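YdhT protein (Bacillus subtilis, PDB 3CBW) catalyses the endo hydrolysis of beta-1,4-linked mannan, galactomannan and glucomannan, and so takes part in the degradation of glucomannan. Local coordinates at residues D98-W103 with Q160-Q165; G107-S112 with V167-R172; S284-L289 with V315-S320; T274-Q279 with F304-D309. The protein carries 3 engineered substitutions. One frame throughout, in Å; residues are numbered along the deposited sequence.

Contact 1: residues D98-W103 with Q160-Q165; sequences DLMSYW and QELENQ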
# COMPACT_ATOMS: atom_id res chain seq x y z
N ASP A 98 5.50 11.57 11.92
CA ASP A 98 5.36 12.20 10.62
C ASP A 98 4.09 11.78 9.89
O ASP A 98 3.48 12.59 9.19
CB ASP A 98 6.59 11.93 9.76
CG ASP A 98 7.79 12.78 10.17
OD1 ASP A 98 7.59 13.87 10.76
OD2 ASP A 98 8.93 12.37 9.91
N LEU A 99 3.69 10.53 10.06
CA LEU A 99 2.45 10.07 9.44
C LEU A 99 1.23 10.76 10.05
O LEU A 99 0.31 11.17 9.34
CB LEU A 99 2.33 8.56 9.55
CG LEU A 99 3.40 7.69 8.89
CD1 LEU A 99 3.08 6.22 9.08
CD2 LEU A 99 3.58 8.01 7.41
N MET A 100 1.21 10.86 11.37
CA MET A 100 0.13 11.56 12.07
C MET A 100 0.08 13.03 11.67
O MET A 100 -0.99 13.58 11.40
CB MET A 100 0.30 11.42 13.58
CG MET A 100 0.24 9.97 14.07
SD MET A 100 0.44 9.71 15.86
CE MET A 100 0.94 11.38 16.31
N SER A 101 1.24 13.66 11.57
CA SER A 101 1.32 15.05 11.16
C SER A 101 0.85 15.23 9.73
O SER A 101 0.23 16.25 9.40
CB SER A 101 2.75 15.57 11.30
OG SER A 101 3.17 15.54 12.65
N TYR A 102 1.12 14.23 8.89
CA TYR A 102 0.70 14.31 7.49
C TYR A 102 -0.82 14.36 7.40
O TYR A 102 -1.37 15.18 6.63
CB TYR A 102 1.27 13.16 6.65
CG TYR A 102 1.64 13.60 5.25
CD1 TYR A 102 0.79 13.38 4.17
CD2 TYR A 102 2.84 14.27 5.02
CE1 TYR A 102 1.13 13.81 2.90
CE2 TYR A 102 3.19 14.70 3.74
CZ TYR A 102 2.33 14.46 2.69
OH TYR A 102 2.69 14.91 1.44
N TRP A 103 -1.49 13.52 8.18
CA TRP A 103 -2.95 13.55 8.28
C TRP A 103 -3.46 14.89 8.81
O TRP A 103 -4.38 15.50 8.23
CB TRP A 103 -3.46 12.41 9.16
CG TRP A 103 -4.91 12.55 9.52
CD1 TRP A 103 -5.42 12.96 10.72
CD2 TRP A 103 -6.03 12.34 8.66
NE1 TRP A 103 -6.79 12.99 10.66
CE2 TRP A 103 -7.19 12.61 9.41
CE3 TRP A 103 -6.17 11.92 7.33
CZ2 TRP A 103 -8.46 12.51 8.87
CZ3 TRP A 103 -7.44 11.81 6.80
CH2 TRP A 103 -8.57 12.10 7.57
N GLN A 160 -1.33 1.25 16.76
CA GLN A 160 -2.15 1.78 17.84
C GLN A 160 -1.86 3.26 18.10
O GLN A 160 -2.77 4.01 18.42
CB GLN A 160 -1.88 0.97 19.11
CG GLN A 160 -2.67 1.41 20.31
CD GLN A 160 -4.13 1.10 20.17
OE1 GLN A 160 -4.51 -0.01 19.79
NE2 GLN A 160 -4.98 2.08 20.49
N GLU A 161 -0.60 3.66 17.94
CA GLU A 161 -0.24 5.06 18.17
C GLU A 161 -1.03 5.99 17.23
O GLU A 161 -1.52 7.04 17.64
CB GLU A 161 1.26 5.26 18.00
CG GLU A 161 1.69 6.67 18.36
CD GLU A 161 3.17 6.92 18.19
OE1 GLU A 161 3.92 6.02 17.71
OE2 GLU A 161 3.57 8.04 18.55
N LEU A 162 -1.18 5.57 15.98
CA LEU A 162 -1.95 6.35 15.00
C LEU A 162 -3.44 6.31 15.32
O LEU A 162 -4.12 7.33 15.23
CB LEU A 162 -1.67 5.84 13.58
CG LEU A 162 -0.18 5.73 13.21
CD1 LEU A 162 0.00 4.93 11.93
CD2 LEU A 162 0.48 7.07 13.11
N GLU A 163 -3.94 5.15 15.74
CA GLU A 163 -5.35 5.01 16.08
C GLU A 163 -5.75 5.93 17.24
O GLU A 163 -6.86 6.46 17.26
CB GLU A 163 -5.65 3.56 16.44
CG GLU A 163 -7.13 3.29 16.54
CD GLU A 163 -7.44 1.95 17.12
OE1 GLU A 163 -6.52 1.32 17.69
OE2 GLU A 163 -8.60 1.52 16.99
N ASN A 164 -4.83 6.13 18.18
CA ASN A 164 -5.08 6.99 19.35
C ASN A 164 -5.34 8.44 18.98
O ASN A 164 -5.95 9.19 19.76
CB ASN A 164 -3.92 6.91 20.34
CG ASN A 164 -3.86 5.57 21.06
OD1 ASN A 164 -4.82 4.81 21.06
ND2 ASN A 164 -2.73 5.29 21.70
N GLN A 165 -4.89 8.85 17.80
CA GLN A 165 -5.18 10.19 17.29
C GLN A 165 -6.23 10.17 16.18
O GLN A 165 -6.43 11.17 15.49
CB GLN A 165 -3.90 10.87 16.80
CG GLN A 165 -2.89 11.16 17.88
CD GLN A 165 -3.14 12.49 18.54
OE1 GLN A 165 -4.02 12.61 19.40
NE2 GLN A 165 -2.38 13.50 18.15
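On the side of the 160-165 segment the first residue to meet its neighbour is Glu161, which offers both backbone and side chain to Met100. The sulfur SD of Met100 lies 3.8 Å from the carbonyl O of Glu161, while CG of Glu161 passes the same sulfur on its way outward. With CG anti to the backbone N and the rest extended, the Glu161 chain carries its carboxylate past the methionine, and its OE1 is hydrogen-bonded to Asn96, just before the 98-103 segment.

Leu162 comes next and is the buried anchor. The two backbones lie nearest each other here, with Leu162 CA 6.3 Å from Met100 CA. The CD2 methyl does the touching: it lies 3.8 Å from Met100 SD and 4.3 Å from Leu99 CB, so one leucine branch serves two consecutive residues of the other helix. The Met100 and Leu162 side chains cross obliquely. Leu99 and Leu162 both continue inward onto Ile111 of strand 108-114, and Leu99 also reaches Cys75, half of a disulfide with Cys95.

Gln165 ends the contact at the more exposed side. Bent at chi2 (-87°), it crosses Met100 at about a right angle, and Gln165 CG lies 4.1 Å from Met100 CE. Apolar packing of Met100 and Leu162 carries most of the interface, with the Glu161 carbonyl also against the sulfur. Two neighbouring outer helices, 96-104 and 143-163, packed over the strands they flank, are the arrangement of a TIM barrel, the fold of glycosyl hydrolase family 26.

Contact 2: residues G107-S112 with V167-R172; sequences GIPQIS and VPVLFR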
# COMPACT_ATOMS: atom_id res chain seq x y z
N GLY A 107 -3.09 15.36 4.34
CA GLY A 107 -2.84 14.18 3.53
C GLY A 107 -3.31 12.92 4.23
O GLY A 107 -4.09 12.99 5.20
N ILE A 108 -2.88 11.76 3.74
CA ILE A 108 -3.25 10.47 4.32
C ILE A 108 -2.01 9.57 4.34
O ILE A 108 -1.28 9.48 3.35
CB ILE A 108 -4.35 9.74 3.48
CG1 ILE A 108 -5.63 10.55 3.34
CG2 ILE A 108 -4.68 8.36 4.08
CD1 ILE A 108 -6.60 9.97 2.29
N PRO A 109 -1.73 8.92 5.48
CA PRO A 109 -0.59 8.00 5.53
C PRO A 109 -0.90 6.62 4.97
O PRO A 109 -2.04 6.15 5.00
CB PRO A 109 -0.27 7.94 7.03
CG PRO A 109 -1.61 8.11 7.68
CD PRO A 109 -2.40 9.06 6.80
N GLN A 110 0.16 5.97 4.50
CA GLN A 110 0.11 4.61 3.98
C GLN A 110 1.26 3.84 4.57
O GLN A 110 2.39 4.33 4.61
CB GLN A 110 0.21 4.62 2.45
CG GLN A 110 0.09 3.25 1.77
CD GLN A 110 1.39 2.58 1.33
OE1 GLN A 110 1.34 1.69 0.47
NE2 GLN A 110 2.54 2.97 1.89
N ILE A 111 0.99 2.61 5.00
CA ILE A 111 2.04 1.73 5.54
C ILE A 111 2.08 0.40 4.79
O ILE A 111 1.05 -0.25 4.60
CB ILE A 111 1.83 1.49 7.06
CG1 ILE A 111 2.00 2.82 7.81
CG2 ILE A 111 2.79 0.43 7.60
CD1 ILE A 111 1.59 2.81 9.28
N SER A 112 3.29 0.04 4.36
CA SER A 112 3.58 -1.30 3.83
C SER A 112 4.60 -1.99 4.72
O SER A 112 5.12 -1.38 5.65
CB SER A 112 4.12 -1.22 2.39
OG SER A 112 5.33 -0.47 2.32
N VAL A 167 -6.22 8.65 13.29
CA VAL A 167 -5.63 8.80 11.96
C VAL A 167 -5.92 7.57 11.10
O VAL A 167 -5.47 6.47 11.43
CB VAL A 167 -4.11 8.98 12.07
CG1 VAL A 167 -3.45 9.02 10.70
CG2 VAL A 167 -3.80 10.25 12.87
N PRO A 168 -6.67 7.73 9.99
CA PRO A 168 -6.88 6.61 9.07
C PRO A 168 -5.57 6.25 8.38
O PRO A 168 -4.78 7.13 8.06
CB PRO A 168 -7.86 7.19 8.04
CG PRO A 168 -7.60 8.66 8.06
CD PRO A 168 -7.25 8.99 9.48
N VAL A 169 -5.38 4.96 8.13
CA VAL A 169 -4.15 4.47 7.51
C VAL A 169 -4.49 3.53 6.37
O VAL A 169 -5.26 2.58 6.56
CB VAL A 169 -3.29 3.68 8.54
CG1 VAL A 169 -2.07 3.00 7.88
CG2 VAL A 169 -2.85 4.58 9.67
N LEU A 170 -3.89 3.78 5.21
CA LEU A 170 -3.94 2.84 4.10
C LEU A 170 -2.92 1.75 4.43
O LEU A 170 -1.71 1.99 4.38
CB LEU A 170 -3.58 3.55 2.81
CG LEU A 170 -4.57 4.63 2.34
CD1 LEU A 170 -3.97 5.50 1.23
CD2 LEU A 170 -5.88 4.01 1.88
N PHE A 171 -3.41 0.57 4.79
CA PHE A 171 -2.54 -0.52 5.28
C PHE A 171 -2.44 -1.57 4.20
O PHE A 171 -3.46 -2.16 3.79
CB PHE A 171 -3.12 -1.10 6.57
CG PHE A 171 -2.26 -2.15 7.21
CD1 PHE A 171 -0.98 -1.84 7.64
CD2 PHE A 171 -2.75 -3.43 7.42
CE1 PHE A 171 -0.18 -2.80 8.24
CE2 PHE A 171 -1.97 -4.40 8.04
CZ PHE A 171 -0.67 -4.09 8.45
N ARG A 172 -1.23 -1.77 3.70
CA ARG A 172 -1.02 -2.58 2.51
C ARG A 172 -0.02 -3.70 2.81
O ARG A 172 1.14 -3.59 2.45
CB ARG A 172 -0.53 -1.67 1.37
CG ARG A 172 -0.35 -2.37 0.03
CD ARG A 172 0.02 -1.35 -1.05
NE ARG A 172 1.33 -0.73 -0.85
CZ ARG A 172 2.45 -1.09 -1.46
NH1 ARG A 172 2.47 -2.09 -2.33
NH2 ARG A 172 3.57 -0.45 -1.21
O HOH W 1 4.89 1.65 0.80
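Strands 108-112 and 169-172 are parallel neighbours in the sheet of the TIM barrel, their axes 4.7 Å apart and inclined by 18°. Ile108 opens the contact with its CG2 branch, which meets CD1 of Leu170 at 4.1 Å. Pro109 touches Val167 obliquely, its CG 3.7 Å from CG1 of the valine; its carbonyl O accepts a nearly straight hydrogen bond from Leu170 N, lying in the carbonyl plane.

Gln110 is paired with Leu170 and sends its side chain to the same face as Leu170 and Arg172. CG is anti to the backbone N and the chain bends at chi2 (-100°), which turns the amide toward Arg172. The opposite face carries Ile111, whose CD1 packs on Val169 CG1 at 3.9 Å beneath Leu159 and Leu162 of helix 143-163. Its backbone is gripped twice, by N to Leu170 O and by O from Arg172 N.

Ser112 OG, hydrogen-bonded to Asp76, also receives a water proton; that water accepts from Gln110 NE2 and Arg172 NH2. Arg172 forms salt bridges with Asp249 through NH1 and with Glu275, the probable nucleophile, through NH2. Arg172 NE donates to Gln110 OE1 at 2.8 Å, nearly along the C=O axis, with amide and guanidinium planes 18° apart.

Contact 3: residues S284-L289 with V315-S320; sequences SFDYSL and VNKGAS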
# COMPACT_ATOMS: atom_id res chain seq x y z
N SER A 284 13.89 7.98 -20.06
CA SER A 284 12.74 7.88 -20.97
C SER A 284 11.42 8.02 -20.23
O SER A 284 10.43 8.49 -20.80
CB SER A 284 12.77 6.54 -21.71
OG SER A 284 11.80 6.50 -22.76
N PHE A 285 11.40 7.61 -18.96
CA PHE A 285 10.15 7.57 -18.20
C PHE A 285 9.53 8.95 -18.07
O PHE A 285 10.23 9.91 -17.79
CB PHE A 285 10.35 6.96 -16.81
CG PHE A 285 9.07 6.61 -16.11
CD1 PHE A 285 8.46 5.38 -16.32
CD2 PHE A 285 8.48 7.52 -15.24
CE1 PHE A 285 7.28 5.05 -15.67
CE2 PHE A 285 7.28 7.20 -14.60
CZ PHE A 285 6.68 5.96 -14.80
N ASP A 286 8.22 9.04 -18.26
CA ASP A 286 7.53 10.33 -18.22
C ASP A 286 6.23 10.22 -17.43
O ASP A 286 5.26 9.59 -17.89
CB ASP A 286 7.27 10.82 -19.65
CG ASP A 286 6.82 12.27 -19.71
OD1 ASP A 286 6.22 12.79 -18.73
OD2 ASP A 286 7.04 12.92 -20.77
N TYR A 287 6.19 10.84 -16.26
CA TYR A 287 5.01 10.78 -15.41
C TYR A 287 3.79 11.48 -16.03
O TYR A 287 2.66 11.18 -15.66
CB TYR A 287 5.29 11.32 -13.99
CG TYR A 287 5.84 10.27 -13.05
CD1 TYR A 287 5.00 9.29 -12.51
CD2 TYR A 287 7.19 10.24 -12.68
CE1 TYR A 287 5.48 8.31 -11.63
CE2 TYR A 287 7.69 9.26 -11.80
CZ TYR A 287 6.82 8.30 -11.29
OH TYR A 287 7.28 7.33 -10.43
N SER A 288 4.02 12.39 -16.98
CA SER A 288 2.89 13.03 -17.67
C SER A 288 2.12 12.02 -18.52
O SER A 288 0.90 12.13 -18.66
CB SER A 288 3.33 14.23 -18.52
OG SER A 288 4.04 13.83 -19.68
N LEU A 289 2.82 11.02 -19.05
CA LEU A 289 2.19 9.95 -19.80
C LEU A 289 1.40 9.01 -18.90
O LEU A 289 0.40 8.44 -19.31
CB LEU A 289 3.22 9.18 -20.63
CG LEU A 289 3.91 10.02 -21.72
CD1 LEU A 289 5.08 9.26 -22.31
CD2 LEU A 289 2.91 10.46 -22.81
N VAL A 315 12.41 13.53 -9.65
CA VAL A 315 13.62 13.43 -10.47
C VAL A 315 13.35 12.85 -11.86
O VAL A 315 14.27 12.60 -12.64
CB VAL A 315 14.73 12.61 -9.76
CG1 VAL A 315 15.05 13.22 -8.40
CG2 VAL A 315 14.33 11.14 -9.62
N ASN A 316 12.07 12.62 -12.16
CA ASN A 316 11.71 12.07 -13.45
C ASN A 316 10.95 13.09 -14.27
O ASN A 316 10.39 14.04 -13.72
CB ASN A 316 10.88 10.79 -13.26
CG ASN A 316 11.75 9.58 -13.02
OD1 ASN A 316 12.35 9.04 -13.95
ND2 ASN A 316 11.84 9.15 -11.76
N LYS A 317 10.94 12.92 -15.59
CA LYS A 317 10.26 13.92 -16.40
C LYS A 317 8.74 13.90 -16.18
O LYS A 317 8.16 12.88 -15.78
CB LYS A 317 10.70 13.88 -17.87
CG LYS A 317 10.04 12.92 -18.80
CD LYS A 317 10.58 13.07 -20.24
CE LYS A 317 12.01 12.56 -20.38
NZ LYS A 317 12.58 12.70 -21.77
N GLY A 318 8.12 15.05 -16.38
CA GLY A 318 6.67 15.18 -16.29
C GLY A 318 6.11 15.37 -14.89
O GLY A 318 4.89 15.33 -14.71
N ALA A 319 6.97 15.63 -13.91
CA ALA A 319 6.51 15.85 -12.53
C ALA A 319 5.49 16.97 -12.40
O ALA A 319 4.47 16.81 -11.72
CB ALA A 319 7.69 16.12 -11.62
N SER A 320 5.77 18.12 -13.02
CA SER A 320 4.87 19.27 -12.95
C SER A 320 3.53 18.95 -13.60
O SER A 320 2.48 19.26 -13.03
CB SER A 320 5.51 20.50 -13.60
OG SER A 320 6.64 20.91 -12.87
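One backbone hydrogen bond joins the two segments: Tyr287 N donates to Lys317 O at 2.9 Å, meeting the carbonyl from above its plane. Within 284-289, Asp286 is the N-cap of helix 287-297, its CG anti to the backbone N (chi1 -168°), and OD1 accepts from Ser288 N at 2.8 Å and Ser288 OG at 2.6 Å. Both donors reach OD1 from above the carboxylate plane. An alanine here removes the acceptor of both bonds and would probably loosen the start of the helix, with the loss of part of the surface against which Lys317 CG and CD lie.

Van der Waals contact does the rest. The aliphatic part of Lys317 crosses the aspartate at about a right angle, with Lys317 CG 3.4 Å from Asp286 CG, but NZ runs on and stays 5.6 Å from OD2, too far for a salt bridge. Gly318 CA sits 3.4 Å from Asp286 OD1. A side chain at this point would collide with that oxygen and with Ser288 N, and the positive phi of 83° in the type II turn from Asn316 to Ala319 also favours glycine. Asn316 CB abuts the Tyr287 ring at its edge, 3.8 Å from CD2, while its ND2 is held by the carbonyls of Glu310 and Ser312.

The edge of the Phe285 ring points into one face of Tyr287 (edge-to-face), CE2 lying 3.3 Å above its centre. Phe285, Tyr287 and Asn316 all rest on Pro278 of strand 271-278, and Tyr287 and Ser288 touch helix 319-324, so the contact brings together the starts of two successive outer helices beside the end of that strand.

Contact 4: residues T274-Q279 with F304-D309; sequences TEVGPQ and FLAWND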
# COMPACT_ATOMS: atom_id res chain seq x y z
N THR A 274 -0.97 1.19 -6.50
CA THR A 274 -0.49 1.15 -5.13
C THR A 274 1.02 1.31 -5.01
O THR A 274 1.51 1.64 -3.94
CB THR A 274 -1.01 -0.12 -4.45
OG1 THR A 274 -0.82 -1.23 -5.34
CG2 THR A 274 -2.49 0.01 -4.15
N GLU A 275 1.74 1.07 -6.11
CA GLU A 275 3.15 1.47 -6.30
C GLU A 275 3.32 1.77 -7.76
O GLU A 275 2.72 1.11 -8.62
CB GLU A 275 4.14 0.36 -5.98
CG GLU A 275 4.29 0.08 -4.54
CD GLU A 275 5.53 -0.76 -4.19
OE1 GLU A 275 6.53 -0.81 -4.93
OE2 GLU A 275 5.50 -1.38 -3.13
N VAL A 276 4.11 2.78 -8.08
CA VAL A 276 4.44 3.07 -9.47
C VAL A 276 5.87 3.56 -9.57
O VAL A 276 6.38 4.23 -8.67
CB VAL A 276 3.45 4.11 -10.14
CG1 VAL A 276 3.39 5.39 -9.39
CG2 VAL A 276 3.84 4.42 -11.58
N GLY A 277 6.52 3.20 -10.66
CA GLY A 277 7.76 3.84 -11.03
C GLY A 277 8.32 3.28 -12.31
O GLY A 277 7.79 2.30 -12.86
N PRO A 278 9.39 3.89 -12.80
CA PRO A 278 10.09 3.38 -13.97
C PRO A 278 10.67 1.99 -13.74
O PRO A 278 11.21 1.70 -12.67
CB PRO A 278 11.21 4.40 -14.20
CG PRO A 278 11.30 5.20 -12.97
CD PRO A 278 9.98 5.14 -12.29
N GLN A 279 10.54 1.14 -14.75
CA GLN A 279 11.15 -0.19 -14.68
C GLN A 279 12.68 -0.08 -14.68
O GLN A 279 13.36 -0.79 -13.94
CB GLN A 279 10.66 -1.08 -15.82
CG GLN A 279 11.11 -2.53 -15.72
CD GLN A 279 10.41 -3.41 -16.74
OE1 GLN A 279 10.55 -3.22 -17.95
NE2 GLN A 279 9.64 -4.38 -16.26
N PHE A 304 -2.35 7.15 -6.84
CA PHE A 304 -1.08 6.49 -7.17
C PHE A 304 -0.07 6.76 -6.07
O PHE A 304 -0.16 7.79 -5.38
CB PHE A 304 -0.54 6.95 -8.53
CG PHE A 304 -0.11 8.40 -8.58
CD1 PHE A 304 1.16 8.78 -8.16
CD2 PHE A 304 -0.98 9.37 -9.04
CE1 PHE A 304 1.55 10.11 -8.20
CE2 PHE A 304 -0.61 10.71 -9.09
CZ PHE A 304 0.66 11.07 -8.67
N LEU A 305 0.88 5.84 -5.90
CA LEU A 305 1.96 6.03 -4.94
C LEU A 305 3.27 5.76 -5.65
O LEU A 305 3.62 4.61 -5.91
CB LEU A 305 1.81 5.10 -3.72
CG LEU A 305 2.85 5.30 -2.62
CD1 LEU A 305 2.29 6.14 -1.51
CD2 LEU A 305 3.38 3.97 -2.05
N ALA A 306 3.94 6.83 -6.04
CA ALA A 306 5.22 6.69 -6.71
C ALA A 306 6.29 6.38 -5.69
O ALA A 306 6.25 6.88 -4.56
CB ALA A 306 5.56 7.95 -7.49
N TRP A 307 7.24 5.54 -6.06
CA TRP A 307 8.31 5.21 -5.13
C TRP A 307 9.30 6.38 -5.01
O TRP A 307 9.15 7.41 -5.67
CB TRP A 307 9.00 3.90 -5.53
CG TRP A 307 9.38 3.02 -4.36
CD1 TRP A 307 10.65 2.65 -3.99
CD2 TRP A 307 8.48 2.40 -3.43
NE1 TRP A 307 10.59 1.83 -2.88
CE2 TRP A 307 9.28 1.65 -2.53
CE3 TRP A 307 7.09 2.40 -3.27
CZ2 TRP A 307 8.72 0.91 -1.48
CZ3 TRP A 307 6.54 1.66 -2.21
CH2 TRP A 307 7.36 0.92 -1.34
N ASN A 308 10.28 6.25 -4.11
CA ASN A 308 11.25 7.32 -3.87
C ASN A 308 12.52 7.10 -4.69
O ASN A 308 12.50 6.36 -5.68
CB ASN A 308 11.54 7.47 -2.37
CG ASN A 308 12.18 6.24 -1.76
OD1 ASN A 308 12.24 5.17 -2.36
ND2 ASN A 308 12.67 6.38 -0.54
N ASP A 309 13.62 7.74 -4.28
CA ASP A 309 14.92 7.60 -4.93
C ASP A 309 14.81 7.78 -6.45
O ASP A 309 14.19 8.74 -6.89
CB ASP A 309 15.58 6.27 -4.53
CG ASP A 309 15.80 6.17 -3.02
OD1 ASP A 309 15.82 7.21 -2.32
OD2 ASP A 309 15.96 5.03 -2.53
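Glu275, probably the catalytic nucleophile as in related enzymes, starts out pointing away from the 304-309 segment at CB. From CB the chain places CG anti to the carbonyl carbon (chi1 -73°), which brings CG alongside the Trp307 indole, 3.6 Å from CZ3. The extended chain runs beside the tryptophan, both pointing the same way. CD reaches 3.3 Å from CZ3, and the carboxylate lies at 20° to the ring plane. OE1 sits over one face of the indole, offset toward the rim, and is hydrogen-bonded to Tyr251. OE2 lies 3.3 Å from CZ3 and makes a salt bridge with Arg172; the nearness of Asp249 may raise its proton affinity, while the arginine would be expected to lower it. An alanine here removes the carboxylate that Arg172, Tyr251 and the Trp307 face meet, and would probably loosen these three and, if the glutamate is the nucleophile, cost activity.

Strands 271-278 and 301-306 are the parallel pair of a beta-alpha-beta crossover through helix 287-297, and the glutamate at the end of the seventh barrel strand fits the TIM-barrel glycosidases of clan GH-A. Val276 makes the pairing: its N donates to Leu305 O in a bent bond (133°), and its O accepts from Trp307 N at 3.0 Å, nearly along the C=O axis. On the face shared with Ala306, Val276 CG1 packs tightly against Ala306 CA at 3.5 Å and touches Phe304 CD1 at 4.2 Å.

In the fold
From the N terminus the chain lays down 98-103 and 107-112, then makes an excursion that includes most of helix 143-163 before 160-165 and 167-172 return to them. Contacts 1 and 2 therefore cross, closing loops of 56 and 54 residues, and they tie two outer helices and the strands that follow them. Much later, contacts 4 and 3 cross in the same way: 274-279 and 284-289 are met by 304-309 and 315-320, with loops of only 24 and 25 residues. The two pairs stand in series, yet contacts 2 and 4, with centres about 16 Å apart, touch across the barrel interior where Arg172 reaches the residues of contact 4.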